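PDB 6HXI: succinyl-CoA ligase (ADP-forming) subunit alpha from Methanosaeta concilii, which binds coenzyme A in an N-terminal region with a Rossmann-like fold, which is joined to a largely helical part related to the citrate synthase C-terminal domain. Local coordinates for residues L101-I112 with L131-V141; T13-A24 with Y78-A88. All coordinates share one frame; numbering follows the deposited sequence.

From the N terminus, strand 15-18 runs into the sheet first. Contact 2 then closes a loop of 53 residues, which holds the rest of helix 22-34, three strands and helix 71-77, by bringing strand 83-86 alongside it. Contact 1 opens only after that, and closes a shorter loop containing helix 118-130 between strands 108-111 and 134-136. The two follow one another in series, neither enclosing nor crossing the other. Strands 83-86 and 108-111 are neighbours, with a probable hydrogen bond between Met84 N and Ile108 O (2.8 Å), so the contacts unite four successive parallel strands of one sheet. Both reach coenzyme A through the residues at or beyond their strand ends.

Contact 1: residues L101-I112 with L131-V141; sequences LKEDTIRIVAVI and LDKIVIGPATV. With COA (coenzyme A), chain G.
The flat guanidinium of Arg107 meets Ile134 CD1 obliquely, with NE 4.2 Å from that methyl; the two side chains lie side by side and point the same way. Its NH2 is hydrogen-bonded to the Val7 carbonyl. The two backbones belong to a beta-alpha-beta unit in which helix 118-130 links parallel strands 108-111 and 134-136. Backbone bonds alternate between them, from Ile134 N to Arg107 O (2.8 Å) through to Val111 N to Ile136 O. Branched residues suit this buried pairing: Ile108 CG2 packs on Ile136 CD1 (3.8 Å), while Val111 and Val135 meet on the other face of the sheet.

Lys133, just ahead of its strand, reaches across to the turn that leads into strand 108-111. With CG beside its backbone N (chi1 -68°) and the chain extended beyond, its methylenes pass the oppositely directed Leu101, and NZ donates to Leu101 O (2.8 Å) and Ile106 O (3.0 Å). The second of these lies almost on the line of the C=O bond. A cation here probably also interacts favourably with the carbonyl end of helix 93-102.

After the strand, Gly137 has a positive phi, and a beta carbon there would collide with Val111 O. The cis Pro138 that follows lays its CB against Val111 CG1 (3.8 Å). Thr140, whose OG1 is held by the Ala201 carbonyl, turns CG2 toward Val111 O. Beyond the strand tip, coenzyme A donates a nearly straight bond (172°) from its N4P to Ile112 O, 2.9 Å long.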
loop_
_atom_site.group_PDB
_atom_site.type_symbol
_atom_site.label_atom_id
_atom_site.label_comp_id
_atom_site.label_asym_id
_atom_site.label_seq_id
_atom_site.Cartn_x
_atom_site.Cartn_y
_atom_site.Cartn_z
ATOM N N LEU B 101 22.624 30.739 -34.288
ATOM C CA LEU B 101 23.499 31.658 -35.044
ATOM C C LEU B 101 23.888 32.896 -34.196
ATOM O O LEU B 101 24.988 33.426 -34.343
ATOM C CB LEU B 101 22.849 32.093 -36.386
ATOM C CG LEU B 101 22.717 31.047 -37.523
ATOM C CD1 LEU B 101 21.905 31.604 -38.691
ATOM C CD2 LEU B 101 24.081 30.584 -38.053
ATOM N N LYS B 102 23.004 33.323 -33.297
ATOM C CA LYS B 102 23.243 34.445 -32.385
ATOM C C LYS B 102 24.248 34.081 -31.261
ATOM O O LYS B 102 24.805 34.977 -30.634
ATOM C CB LYS B 102 21.916 35.018 -31.838
ATOM C CG LYS B 102 21.164 35.843 -32.892
ATOM C CD LYS B 102 19.654 35.889 -32.661
ATOM C CE LYS B 102 18.905 36.399 -33.879
ATOM N NZ LYS B 102 17.427 36.339 -33.698
ATOM N N GLU B 103 24.498 32.774 -31.045
ATOM C CA GLU B 103 25.475 32.272 -30.072
ATOM C C GLU B 103 26.873 32.454 -30.644
ATOM O O GLU B 103 27.137 31.969 -31.747
ATOM C CB GLU B 103 25.248 30.776 -29.757
ATOM C CG GLU B 103 24.063 30.486 -28.862
ATOM C CD GLU B 103 24.074 31.154 -27.501
ATOM O OE1 GLU B 103 25.145 31.191 -26.849
ATOM O OE2 GLU B 103 23.002 31.663 -27.098
ATOM N N ASP B 104 27.766 33.115 -29.891
ATOM C CA ASP B 104 29.145 33.396 -30.294
ATOM C C ASP B 104 29.999 32.148 -30.537
ATOM O O ASP B 104 30.917 32.193 -31.354
ATOM C CB ASP B 104 29.836 34.317 -29.269
ATOM C CG ASP B 104 29.243 35.712 -29.164
ATOM O OD1 ASP B 104 28.856 36.277 -30.222
ATOM O OD2 ASP B 104 29.190 36.253 -28.029
ATOM N N THR B 105 29.688 31.038 -29.855
ATOM C CA THR B 105 30.443 29.778 -29.956
ATOM C C THR B 105 30.000 28.866 -31.096
ATOM O O THR B 105 30.765 27.987 -31.477
ATOM C CB THR B 105 30.429 29.038 -28.625
ATOM O OG1 THR B 105 29.070 28.826 -28.234
ATOM C CG2 THR B 105 31.221 29.789 -27.524
ATOM N N ILE B 106 28.789 29.056 -31.646
ATOM C CA ILE B 106 28.323 28.208 -32.755
ATOM C C ILE B 106 28.696 28.853 -34.090
ATOM O O ILE B 106 28.498 30.053 -34.276
ATOM C CB ILE B 106 26.823 27.819 -32.614
ATOM C CG1 ILE B 106 26.634 26.875 -31.413
ATOM C CG2 ILE B 106 26.260 27.162 -33.886
ATOM C CD1 ILE B 106 25.371 27.104 -30.628
ATOM N N ARG B 107 29.276 28.051 -34.991
ATOM C CA ARG B 107 29.742 28.457 -36.319
ATOM C C ARG B 107 28.925 27.797 -37.455
ATOM O O ARG B 107 28.686 28.430 -38.482
ATOM C CB ARG B 107 31.239 28.118 -36.433
ATOM C CG ARG B 107 31.879 28.424 -37.774
ATOM C CD ARG B 107 33.253 27.810 -37.835
ATOM N NE ARG B 107 33.753 27.736 -39.206
ATOM C CZ ARG B 107 34.305 26.652 -39.743
ATOM N NH1 ARG B 107 34.437 25.539 -39.026
ATOM N NH2 ARG B 107 34.731 26.672 -40.996
ATOM N N ILE B 108 28.497 26.520 -37.262
ATOM C CA ILE B 108 27.748 25.748 -38.263
ATOM C C ILE B 108 26.413 25.244 -37.714
ATOM O O ILE B 108 26.362 24.703 -36.605
ATOM C CB ILE B 108 28.610 24.583 -38.845
ATOM C CG1 ILE B 108 29.952 25.075 -39.429
ATOM C CG2 ILE B 108 27.835 23.755 -39.888
ATOM C CD1 ILE B 108 31.107 24.263 -38.996
ATOM N N VAL B 109 25.328 25.437 -38.497
ATOM C CA VAL B 109 24.013 24.920 -38.185
ATOM C C VAL B 109 23.553 24.127 -39.402
ATOM O O VAL B 109 23.542 24.667 -40.507
ATOM C CB VAL B 109 22.944 25.978 -37.755
ATOM C CG1 VAL B 109 21.676 25.293 -37.260
ATOM C CG2 VAL B 109 23.479 26.949 -36.707
ATOM N N ALA B 110 23.193 22.850 -39.201
ATOM C CA ALA B 110 22.643 21.994 -40.242
ATOM C C ALA B 110 21.150 21.894 -39.980
ATOM O O ALA B 110 20.749 21.441 -38.902
ATOM C CB ALA B 110 23.288 20.609 -40.182
ATOM N N VAL B 111 20.338 22.393 -40.915
ATOM C CA VAL B 111 18.872 22.414 -40.850
ATOM C C VAL B 111 18.321 21.214 -41.625
ATOM O O VAL B 111 18.399 21.177 -42.848
ATOM C CB VAL B 111 18.265 23.767 -41.331
ATOM C CG1 VAL B 111 16.764 23.809 -41.081
ATOM C CG2 VAL B 111 18.947 24.957 -40.660
ATOM N N ILE B 112 17.754 20.251 -40.916
ATOM C CA ILE B 112 17.228 19.017 -41.505
ATOM C C ILE B 112 15.801 19.184 -42.058
ATOM O O ILE B 112 15.459 18.521 -43.036
ATOM C CB ILE B 112 17.306 17.825 -40.482
ATOM C CG1 ILE B 112 18.714 17.683 -39.795
ATOM C CG2 ILE B 112 16.839 16.493 -41.068
ATOM C CD1 ILE B 112 19.966 17.636 -40.608
ATOM N N LEU B 131 27.522 37.053 -40.261
ATOM C CA LEU B 131 28.270 36.610 -39.079
ATOM C C LEU B 131 29.434 35.642 -39.381
ATOM O O LEU B 131 30.006 35.087 -38.433
ATOM C CB LEU B 131 27.302 35.939 -38.095
ATOM C CG LEU B 131 26.100 36.723 -37.587
ATOM C CD1 LEU B 131 25.123 35.782 -36.926
ATOM C CD2 LEU B 131 26.516 37.825 -36.622
ATOM N N ASP B 132 29.783 35.436 -40.675
ATOM C CA ASP B 132 30.825 34.500 -41.137
ATOM C C ASP B 132 30.578 33.047 -40.619
ATOM O O ASP B 132 31.498 32.329 -40.208
ATOM C CB ASP B 132 32.249 35.016 -40.823
ATOM C CG ASP B 132 33.259 34.637 -41.895
ATOM O OD1 ASP B 132 33.717 33.459 -41.898
ATOM O OD2 ASP B 132 33.553 35.496 -42.764
ATOM N N LYS B 133 29.301 32.636 -40.620
ATOM C CA LYS B 133 28.868 31.321 -40.162
ATOM C C LYS B 133 28.357 30.481 -41.336
ATOM O O LYS B 133 28.339 30.973 -42.465
ATOM C CB LYS B 133 27.863 31.478 -39.021
ATOM C CG LYS B 133 28.543 32.040 -37.778
ATOM C CD LYS B 133 27.616 32.308 -36.618
ATOM C CE LYS B 133 28.386 33.073 -35.571
ATOM N NZ LYS B 133 27.754 32.940 -34.248
ATOM N N ILE B 134 28.043 29.201 -41.107
ATOM C CA ILE B 134 27.570 28.327 -42.193
ATOM C C ILE B 134 26.224 27.691 -41.862
ATOM O O ILE B 134 26.050 27.177 -40.755
ATOM C CB ILE B 134 28.656 27.274 -42.622
ATOM C CG1 ILE B 134 29.874 27.969 -43.290
ATOM C CG2 ILE B 134 28.108 26.172 -43.552
ATOM C CD1 ILE B 134 31.073 28.130 -42.360
ATOM N N VAL B 135 25.279 27.734 -42.813
ATOM C CA VAL B 135 24.005 27.048 -42.670
ATOM C C VAL B 135 23.938 25.985 -43.778
ATOM O O VAL B 135 23.969 26.334 -44.958
ATOM C CB VAL B 135 22.733 27.958 -42.635
ATOM C CG1 VAL B 135 21.452 27.117 -42.640
ATOM C CG2 VAL B 135 22.747 28.872 -41.427
ATOM N N ILE B 136 23.898 24.707 -43.393
ATOM C CA ILE B 136 23.748 23.604 -44.333
ATOM C C ILE B 136 22.272 23.244 -44.234
ATOM O O ILE B 136 21.781 22.931 -43.156
ATOM C CB ILE B 136 24.701 22.391 -44.073
ATOM C CG1 ILE B 136 26.178 22.791 -44.331
ATOM C CG2 ILE B 136 24.335 21.202 -44.955
ATOM C CD1 ILE B 136 27.087 22.339 -43.291
ATOM N N GLY B 137 21.566 23.396 -45.340
ATOM C CA GLY B 137 20.136 23.154 -45.416
ATOM C C GLY B 137 19.374 24.432 -45.688
ATOM O O GLY B 137 19.981 25.414 -46.125
ATOM N N PRO B 138 18.039 24.469 -45.497
ATOM C CA PRO B 138 17.150 23.404 -44.974
ATOM C C PRO B 138 16.951 22.251 -45.943
ATOM O O PRO B 138 17.469 22.297 -47.063
ATOM C CB PRO B 138 15.819 24.149 -44.699
ATOM C CG PRO B 138 16.141 25.628 -44.790
ATOM C CD PRO B 138 17.284 25.711 -45.761
ATOM N N ALA B 139 16.180 21.230 -45.515
ATOM C CA ALA B 139 15.819 20.052 -46.310
ATOM C C ALA B 139 17.038 19.231 -46.758
ATOM O O ALA B 139 17.132 18.823 -47.916
ATOM C CB ALA B 139 14.937 20.458 -47.503
ATOM N N THR B 140 17.953 18.960 -45.819
ATOM C CA THR B 140 19.147 18.156 -46.082
ATOM C C THR B 140 19.338 17.121 -44.991
ATOM O O THR B 140 18.726 17.251 -43.943
ATOM C CB THR B 140 20.387 19.065 -46.222
ATOM O OG1 THR B 140 21.483 18.265 -46.646
ATOM C CG2 THR B 140 20.773 19.749 -44.922
ATOM N N VAL B 141 20.193 16.115 -45.237
ATOM C CA VAL B 141 20.616 15.127 -44.232
ATOM C C VAL B 141 21.834 15.720 -43.537
ATOM O O VAL B 141 22.120 15.398 -42.387
ATOM C CB VAL B 141 20.920 13.691 -44.743
ATOM C CG1 VAL B 141 19.644 12.894 -44.924
ATOM C CG2 VAL B 141 21.790 13.697 -46.011
HETATM N N1A COA G . 1.010 17.937 -27.493
HETATM C C2A COA G . 1.207 18.981 -28.305
HETATM N N3A COA G . 2.086 19.108 -29.309
HETATM C C4A COA G . 2.868 18.021 -29.407
HETATM C C5A COA G . 2.789 16.874 -28.637
HETATM C C6A COA G . 1.779 16.834 -27.656
HETATM N N6A COA G . 1.522 15.762 -26.907
HETATM N N7A COA G . 3.818 16.001 -28.953
HETATM C C8A COA G . 4.477 16.622 -29.897
HETATM N N9A COA G . 3.964 17.852 -30.221
HETATM C C1B COA G . 4.483 18.809 -31.198
HETATM C C2B COA G . 5.932 19.235 -30.996
HETATM O O2B COA G . 6.036 20.263 -30.009
HETATM C C3B COA G . 6.270 19.741 -32.402
HETATM O O3B COA G . 5.758 21.071 -32.635
HETATM P P3B COA G . 6.397 22.095 -33.678
HETATM O O7A COA G . 6.473 21.389 -34.989
HETATM O O8A COA G . 5.495 23.277 -33.685
HETATM O O9A COA G . 7.761 22.498 -33.089
HETATM C C4B COA G . 5.424 18.857 -33.328
HETATM O O4B COA G . 4.431 18.232 -32.488
HETATM C C5B COA G . 6.188 17.811 -34.099
HETATM O O5B COA G . 7.109 17.181 -33.188
HETATM P P1A COA G . 8.642 16.827 -33.633
HETATM O O1A COA G . 9.324 15.860 -32.736
HETATM O O2A COA G . 9.462 18.079 -33.903
HETATM O O3A COA G . 8.241 16.148 -35.020
HETATM P P2A COA G . 8.865 15.260 -36.184
HETATM O O4A COA G . 8.693 13.829 -35.866
HETATM O O5A COA G . 8.085 15.633 -37.423
HETATM O O6A COA G . 10.431 15.660 -36.312
HETATM C CBP COA G . 11.871 16.192 -38.208
HETATM C CCP COA G . 10.885 16.728 -37.164
HETATM C CDP COA G . 12.348 17.373 -39.065
HETATM C CEP COA G . 13.090 15.526 -37.538
HETATM C CAP COA G . 11.138 15.146 -39.092
HETATM O OAP COA G . 9.869 15.621 -39.505
HETATM C C9P COA G . 11.898 14.621 -40.303
HETATM O O9P COA G . 12.740 13.730 -40.163
HETATM N N8P COA G . 11.590 15.164 -41.492
HETATM C C7P COA G . 12.300 14.834 -42.720
HETATM C C6P COA G . 13.046 16.020 -43.268
HETATM C C5P COA G . 13.703 15.721 -44.595
HETATM O O5P COA G . 13.219 14.893 -45.366
HETATM N N4P COA G . 14.829 16.381 -44.859
HETATM C C3P COA G . 15.638 16.129 -46.044
HETATM C C2P COA G . 16.546 14.925 -45.887
HETATM S S1P COA G . 17.595 14.916 -47.368
#

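Contact 2: residues T13-A24 with Y78-A88; sequences TKAFVYGYQTNA and YPEADVMVNFA. With COA (coenzyme A), chain G.
Phe16 lies across the start of the other segment with one ring face over Ala81: CB of the alanine sits over that face, 3.7 Å from the ring centroid, a CH-pi contact that a small methyl can make closely. The Tyr78 side chain passes the same ring obliquely, its CB beside CE1 (3.8 Å). Tyr18, on the same sheet face, has CG anti to its backbone N (chi1 -172°), which sets it alongside Met84 and Asn86, all three pointing the same way. The methionine sulfur comes 3.9 Å from Tyr18 CB and makes an oblique Met-aromatic contact with the ring. The Asn86 amide stands steeply to that ring, planes 71° apart. Its OD1 accepts from Ala88 N in an Asx turn, while ND2 is hydrogen-bonded to Thr96 and Thr97 of helix 93-102, so this buried amide is fixed from both ends.

These residues ride on strands 15-18 and 83-86, parallel neighbours in the middle of the Rossmann-like sheet of the coenzyme A-binding region. Their register is kept by alternating backbone bonds such as Val85 N to Phe16 O (2.8 Å). At the N-terminal end of the pair, a water bridges Thr13 OG1 and Asp82 OD1; the threonine hydroxyl is also hydrogen-bonded to Asp10 N.

Past the strand tips Phe87 turns back toward the first segment. Gln21 CG lies over its face, 3.8 Å from the centroid, with the amide plane only 28° from the ring plane. Tyr18 O and Val17 CG1 come to the ring edge, and Ala24 CB approaches CZ obliquely at 3.5 Å. Coenzyme A methyl CEP also borders the ring edge, 3.4 Å from Phe87 O, with Gln21 NE2 nearby.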
loop_
_atom_site.group_PDB
_atom_site.type_symbol
_atom_site.label_atom_id
_atom_site.label_comp_id
_atom_site.label_asym_id
_atom_site.label_seq_id
_atom_site.Cartn_x
_atom_site.Cartn_y
_atom_site.Cartn_z
ATOM N N THR B 13 35.896 18.123 -33.878
ATOM C CA THR B 13 34.572 18.771 -33.917
ATOM C C THR B 13 33.634 18.205 -32.842
ATOM O O THR B 13 33.472 16.992 -32.728
ATOM C CB THR B 13 33.976 18.638 -35.308
ATOM O OG1 THR B 13 34.796 19.369 -36.211
ATOM C CG2 THR B 13 32.555 19.131 -35.394
ATOM N N LYS B 14 33.048 19.108 -32.061
ATOM C CA LYS B 14 32.070 18.846 -31.011
ATOM C C LYS B 14 30.766 19.549 -31.412
ATOM O O LYS B 14 30.781 20.668 -31.956
ATOM C CB LYS B 14 32.591 19.314 -29.643
ATOM C CG LYS B 14 33.684 18.427 -29.072
ATOM C CD LYS B 14 33.146 17.095 -28.557
ATOM C CE LYS B 14 34.143 16.402 -27.670
ATOM N NZ LYS B 14 33.505 15.319 -26.883
ATOM N N ALA B 15 29.656 18.865 -31.197
ATOM C CA ALA B 15 28.362 19.316 -31.654
ATOM C C ALA B 15 27.243 19.180 -30.628
ATOM O O ALA B 15 27.350 18.409 -29.672
ATOM C CB ALA B 15 27.970 18.541 -32.918
ATOM N N PHE B 16 26.141 19.913 -30.882
ATOM C CA PHE B 16 24.895 19.807 -30.159
ATOM C C PHE B 16 23.921 19.217 -31.140
ATOM O O PHE B 16 23.975 19.520 -32.329
ATOM C CB PHE B 16 24.365 21.174 -29.727
ATOM C CG PHE B 16 25.238 21.974 -28.789
ATOM C CD1 PHE B 16 25.635 21.447 -27.562
ATOM C CD2 PHE B 16 25.579 23.283 -29.088
ATOM C CE1 PHE B 16 26.390 22.210 -26.667
ATOM C CE2 PHE B 16 26.366 24.033 -28.211
ATOM C CZ PHE B 16 26.745 23.502 -26.989
ATOM N N VAL B 17 23.058 18.348 -30.661
ATOM C CA VAL B 17 21.988 17.799 -31.466
ATOM C C VAL B 17 20.736 18.434 -30.890
ATOM O O VAL B 17 20.405 18.182 -29.731
ATOM C CB VAL B 17 21.939 16.240 -31.448
ATOM C CG1 VAL B 17 20.666 15.724 -32.141
ATOM C CG2 VAL B 17 23.179 15.646 -32.099
ATOM N N TYR B 18 20.095 19.321 -31.652
ATOM C CA TYR B 18 18.838 19.961 -31.255
ATOM C C TYR B 18 17.705 19.029 -31.703
ATOM O O TYR B 18 17.535 18.775 -32.908
ATOM C CB TYR B 18 18.667 21.367 -31.893
ATOM C CG TYR B 18 17.462 22.088 -31.333
ATOM C CD1 TYR B 18 16.179 21.792 -31.785
ATOM C CD2 TYR B 18 17.592 22.996 -30.283
ATOM C CE1 TYR B 18 15.063 22.385 -31.221
ATOM C CE2 TYR B 18 16.475 23.610 -29.719
ATOM C CZ TYR B 18 15.214 23.290 -30.185
ATOM O OH TYR B 18 14.109 23.890 -29.653
ATOM N N GLY B 19 16.950 18.536 -30.728
ATOM C CA GLY B 19 15.839 17.627 -30.956
ATOM C C GLY B 19 16.189 16.246 -30.458
ATOM O O GLY B 19 17.303 15.778 -30.685
ATOM N N TYR B 20 15.240 15.580 -29.791
ATOM C CA TYR B 20 15.469 14.253 -29.228
ATOM C C TYR B 20 15.402 13.157 -30.275
ATOM O O TYR B 20 14.445 12.403 -30.339
ATOM C CB TYR B 20 14.531 13.990 -28.027
ATOM C CG TYR B 20 15.059 12.939 -27.077
ATOM C CD1 TYR B 20 16.369 12.984 -26.611
ATOM C CD2 TYR B 20 14.258 11.874 -26.669
ATOM C CE1 TYR B 20 16.869 11.998 -25.762
ATOM C CE2 TYR B 20 14.744 10.899 -25.800
ATOM C CZ TYR B 20 16.037 10.989 -25.316
ATOM O OH TYR B 20 16.528 10.019 -24.473
ATOM N N GLN B 21 16.444 13.071 -31.105
ATOM C CA GLN B 21 16.525 12.104 -32.200
ATOM C C GLN B 21 17.504 11.026 -31.820
ATOM O O GLN B 21 18.667 11.077 -32.208
ATOM C CB GLN B 21 16.912 12.819 -33.520
ATOM C CG GLN B 21 15.840 13.786 -34.034
ATOM C CD GLN B 21 14.606 13.120 -34.600
ATOM O OE1 GLN B 21 14.688 12.111 -35.298
ATOM N NE2 GLN B 21 13.424 13.670 -34.307
ATOM N N THR B 22 17.045 10.079 -31.032
ATOM C CA THR B 22 17.859 9.004 -30.448
ATOM C C THR B 22 18.602 8.160 -31.497
ATOM O O THR B 22 19.770 7.821 -31.285
ATOM C CB THR B 22 17.029 8.131 -29.490
ATOM O OG1 THR B 22 16.084 7.391 -30.254
ATOM C CG2 THR B 22 16.299 8.948 -28.425
ATOM N N ASN B 23 17.958 7.829 -32.614
ATOM C CA ASN B 23 18.623 7.053 -33.680
ATOM C C ASN B 23 19.751 7.834 -34.359
ATOM O O ASN B 23 20.832 7.283 -34.583
ATOM C CB ASN B 23 17.602 6.542 -34.715
ATOM C CG ASN B 23 18.004 5.260 -35.397
ATOM O OD1 ASN B 23 19.008 4.614 -35.058
ATOM N ND2 ASN B 23 17.205 4.847 -36.369
ATOM N N ALA B 24 19.506 9.126 -34.652
ATOM C CA ALA B 24 20.473 10.038 -35.257
ATOM C C ALA B 24 21.655 10.223 -34.287
ATOM O O ALA B 24 22.807 10.154 -34.708
ATOM C CB ALA B 24 19.802 11.383 -35.530
ATOM N N TYR B 78 28.924 23.959 -22.783
ATOM C CA TYR B 78 29.875 23.379 -23.732
ATOM C C TYR B 78 30.302 24.396 -24.799
ATOM O O TYR B 78 29.878 24.266 -25.953
ATOM C CB TYR B 78 29.334 22.049 -24.333
ATOM C CG TYR B 78 29.140 20.975 -23.284
ATOM C CD1 TYR B 78 30.197 20.154 -22.895
ATOM C CD2 TYR B 78 27.944 20.866 -22.585
ATOM C CE1 TYR B 78 30.057 19.228 -21.865
ATOM C CE2 TYR B 78 27.797 19.959 -21.539
ATOM C CZ TYR B 78 28.849 19.124 -21.195
ATOM O OH TYR B 78 28.696 18.217 -20.162
ATOM N N PRO B 79 31.160 25.410 -24.445
ATOM C CA PRO B 79 31.590 26.396 -25.452
ATOM C C PRO B 79 32.429 25.818 -26.580
ATOM O O PRO B 79 32.514 26.439 -27.639
ATOM C CB PRO B 79 32.369 27.441 -24.643
ATOM C CG PRO B 79 32.746 26.782 -23.404
ATOM C CD PRO B 79 31.730 25.725 -23.116
ATOM N N GLU B 80 33.028 24.633 -26.366
ATOM C CA GLU B 80 33.853 23.947 -27.364
ATOM C C GLU B 80 33.041 23.421 -28.556
ATOM O O GLU B 80 33.617 23.114 -29.592
ATOM C CB GLU B 80 34.655 22.801 -26.711
ATOM C CG GLU B 80 33.814 21.632 -26.211
ATOM C CD GLU B 80 33.454 21.654 -24.741
ATOM O OE1 GLU B 80 33.360 20.555 -24.150
ATOM O OE2 GLU B 80 33.267 22.759 -24.180
ATOM N N ALA B 81 31.724 23.248 -28.378
ATOM C CA ALA B 81 30.830 22.748 -29.421
ATOM C C ALA B 81 30.491 23.915 -30.377
ATOM O O ALA B 81 29.879 24.896 -29.951
ATOM C CB ALA B 81 29.564 22.166 -28.787
ATOM N N ASP B 82 30.949 23.832 -31.628
ATOM C CA ASP B 82 30.753 24.891 -32.632
ATOM C C ASP B 82 29.764 24.504 -33.757
ATOM O O ASP B 82 29.510 25.292 -34.671
ATOM C CB ASP B 82 32.108 25.362 -33.198
ATOM C CG ASP B 82 32.732 24.449 -34.241
ATOM O OD1 ASP B 82 32.676 23.206 -34.063
ATOM O OD2 ASP B 82 33.302 24.976 -35.226
ATOM N N VAL B 83 29.212 23.288 -33.673
ATOM C CA VAL B 83 28.246 22.770 -34.626
ATOM C C VAL B 83 26.912 22.487 -33.933
ATOM O O VAL B 83 26.918 21.907 -32.852
ATOM C CB VAL B 83 28.786 21.494 -35.328
ATOM C CG1 VAL B 83 27.746 20.899 -36.276
ATOM C CG2 VAL B 83 30.082 21.777 -36.070
ATOM N N MET B 84 25.776 22.851 -34.581
ATOM C CA MET B 84 24.456 22.424 -34.134
ATOM C C MET B 84 23.757 21.644 -35.250
ATOM O O MET B 84 23.614 22.155 -36.361
ATOM C CB MET B 84 23.558 23.565 -33.632
ATOM C CG MET B 84 22.259 23.018 -33.021
ATOM S SD MET B 84 21.211 24.239 -32.223
ATOM C CE MET B 84 20.006 24.591 -33.536
ATOM N N VAL B 85 23.319 20.392 -34.945
ATOM C CA VAL B 85 22.548 19.526 -35.847
ATOM C C VAL B 85 21.121 19.759 -35.423
ATOM O O VAL B 85 20.735 19.360 -34.320
ATOM C CB VAL B 85 22.984 18.036 -35.784
ATOM C CG1 VAL B 85 22.179 17.189 -36.760
ATOM C CG2 VAL B 85 24.495 17.882 -36.039
ATOM N N ASN B 86 20.365 20.530 -36.245
ATOM C CA ASN B 86 19.016 20.979 -35.941
ATOM C C ASN B 86 17.928 20.098 -36.529
ATOM O O ASN B 86 17.641 20.175 -37.730
ATOM C CB ASN B 86 18.851 22.454 -36.362
ATOM C CG ASN B 86 17.573 23.119 -35.890
ATOM O OD1 ASN B 86 16.749 22.524 -35.221
ATOM N ND2 ASN B 86 17.409 24.393 -36.173
ATOM N N PHE B 87 17.293 19.284 -35.670
ATOM C CA PHE B 87 16.179 18.404 -36.056
ATOM C C PHE B 87 14.816 18.988 -35.714
ATOM O O PHE B 87 13.849 18.245 -35.645
ATOM C CB PHE B 87 16.299 17.027 -35.407
ATOM C CG PHE B 87 17.352 16.148 -36.012
ATOM C CD1 PHE B 87 17.101 15.443 -37.186
ATOM C CD2 PHE B 87 18.559 15.929 -35.356
ATOM C CE1 PHE B 87 18.071 14.601 -37.737
ATOM C CE2 PHE B 87 19.525 15.082 -35.909
ATOM C CZ PHE B 87 19.286 14.454 -37.119
ATOM N N ALA B 88 14.721 20.309 -35.525
ATOM C CA ALA B 88 13.430 20.971 -35.266
ATOM C C ALA B 88 12.547 20.823 -36.510
ATOM O O ALA B 88 13.076 20.715 -37.613
ATOM C CB ALA B 88 13.658 22.447 -34.968
HETATM N N1A COA G . 1.010 17.937 -27.493
HETATM C C2A COA G . 1.207 18.981 -28.305
HETATM N N3A COA G . 2.086 19.108 -29.309
HETATM C C4A COA G . 2.868 18.021 -29.407
HETATM C C5A COA G . 2.789 16.874 -28.637
HETATM C C6A COA G . 1.779 16.834 -27.656
HETATM N N6A COA G . 1.522 15.762 -26.907
HETATM N N7A COA G . 3.818 16.001 -28.953
HETATM C C8A COA G . 4.477 16.622 -29.897
HETATM N N9A COA G . 3.964 17.852 -30.221
HETATM C C1B COA G . 4.483 18.809 -31.198
HETATM C C2B COA G . 5.932 19.235 -30.996
HETATM O O2B COA G . 6.036 20.263 -30.009
HETATM C C3B COA G . 6.270 19.741 -32.402
HETATM O O3B COA G . 5.758 21.071 -32.635
HETATM P P3B COA G . 6.397 22.095 -33.678
HETATM O O7A COA G . 6.473 21.389 -34.989
HETATM O O8A COA G . 5.495 23.277 -33.685
HETATM O O9A COA G . 7.761 22.498 -33.089
HETATM C C4B COA G . 5.424 18.857 -33.328
HETATM O O4B COA G . 4.431 18.232 -32.488
HETATM C C5B COA G . 6.188 17.811 -34.099
HETATM O O5B COA G . 7.109 17.181 -33.188
HETATM P P1A COA G . 8.642 16.827 -33.633
HETATM O O1A COA G . 9.324 15.860 -32.736
HETATM O O2A COA G . 9.462 18.079 -33.903
HETATM O O3A COA G . 8.241 16.148 -35.020
HETATM P P2A COA G . 8.865 15.260 -36.184
HETATM O O4A COA G . 8.693 13.829 -35.866
HETATM O O5A COA G . 8.085 15.633 -37.423
HETATM O O6A COA G . 10.431 15.660 -36.312
HETATM C CBP COA G . 11.871 16.192 -38.208
HETATM C CCP COA G . 10.885 16.728 -37.164
HETATM C CDP COA G . 12.348 17.373 -39.065
HETATM C CEP COA G . 13.090 15.526 -37.538
HETATM C CAP COA G . 11.138 15.146 -39.092
HETATM O OAP COA G . 9.869 15.621 -39.505
HETATM C C9P COA G . 11.898 14.621 -40.303
HETATM O O9P COA G . 12.740 13.730 -40.163
HETATM N N8P COA G . 11.590 15.164 -41.492
HETATM C C7P COA G . 12.300 14.834 -42.720
HETATM C C6P COA G . 13.046 16.020 -43.268
HETATM C C5P COA G . 13.703 15.721 -44.595
HETATM O O5P COA G . 13.219 14.893 -45.366
HETATM N N4P COA G . 14.829 16.381 -44.859
HETATM C C3P COA G . 15.638 16.129 -46.044
HETATM C C2P COA G . 16.546 14.925 -45.887
HETATM S S1P COA G . 17.595 14.916 -47.368
HETATM O O HOH W 1 34.072 21.964 -36.092
HETATM O O HOH W 2 33.967 22.094 -32.007
HETATM O O HOH W 3 32.061 17.556 -24.701
#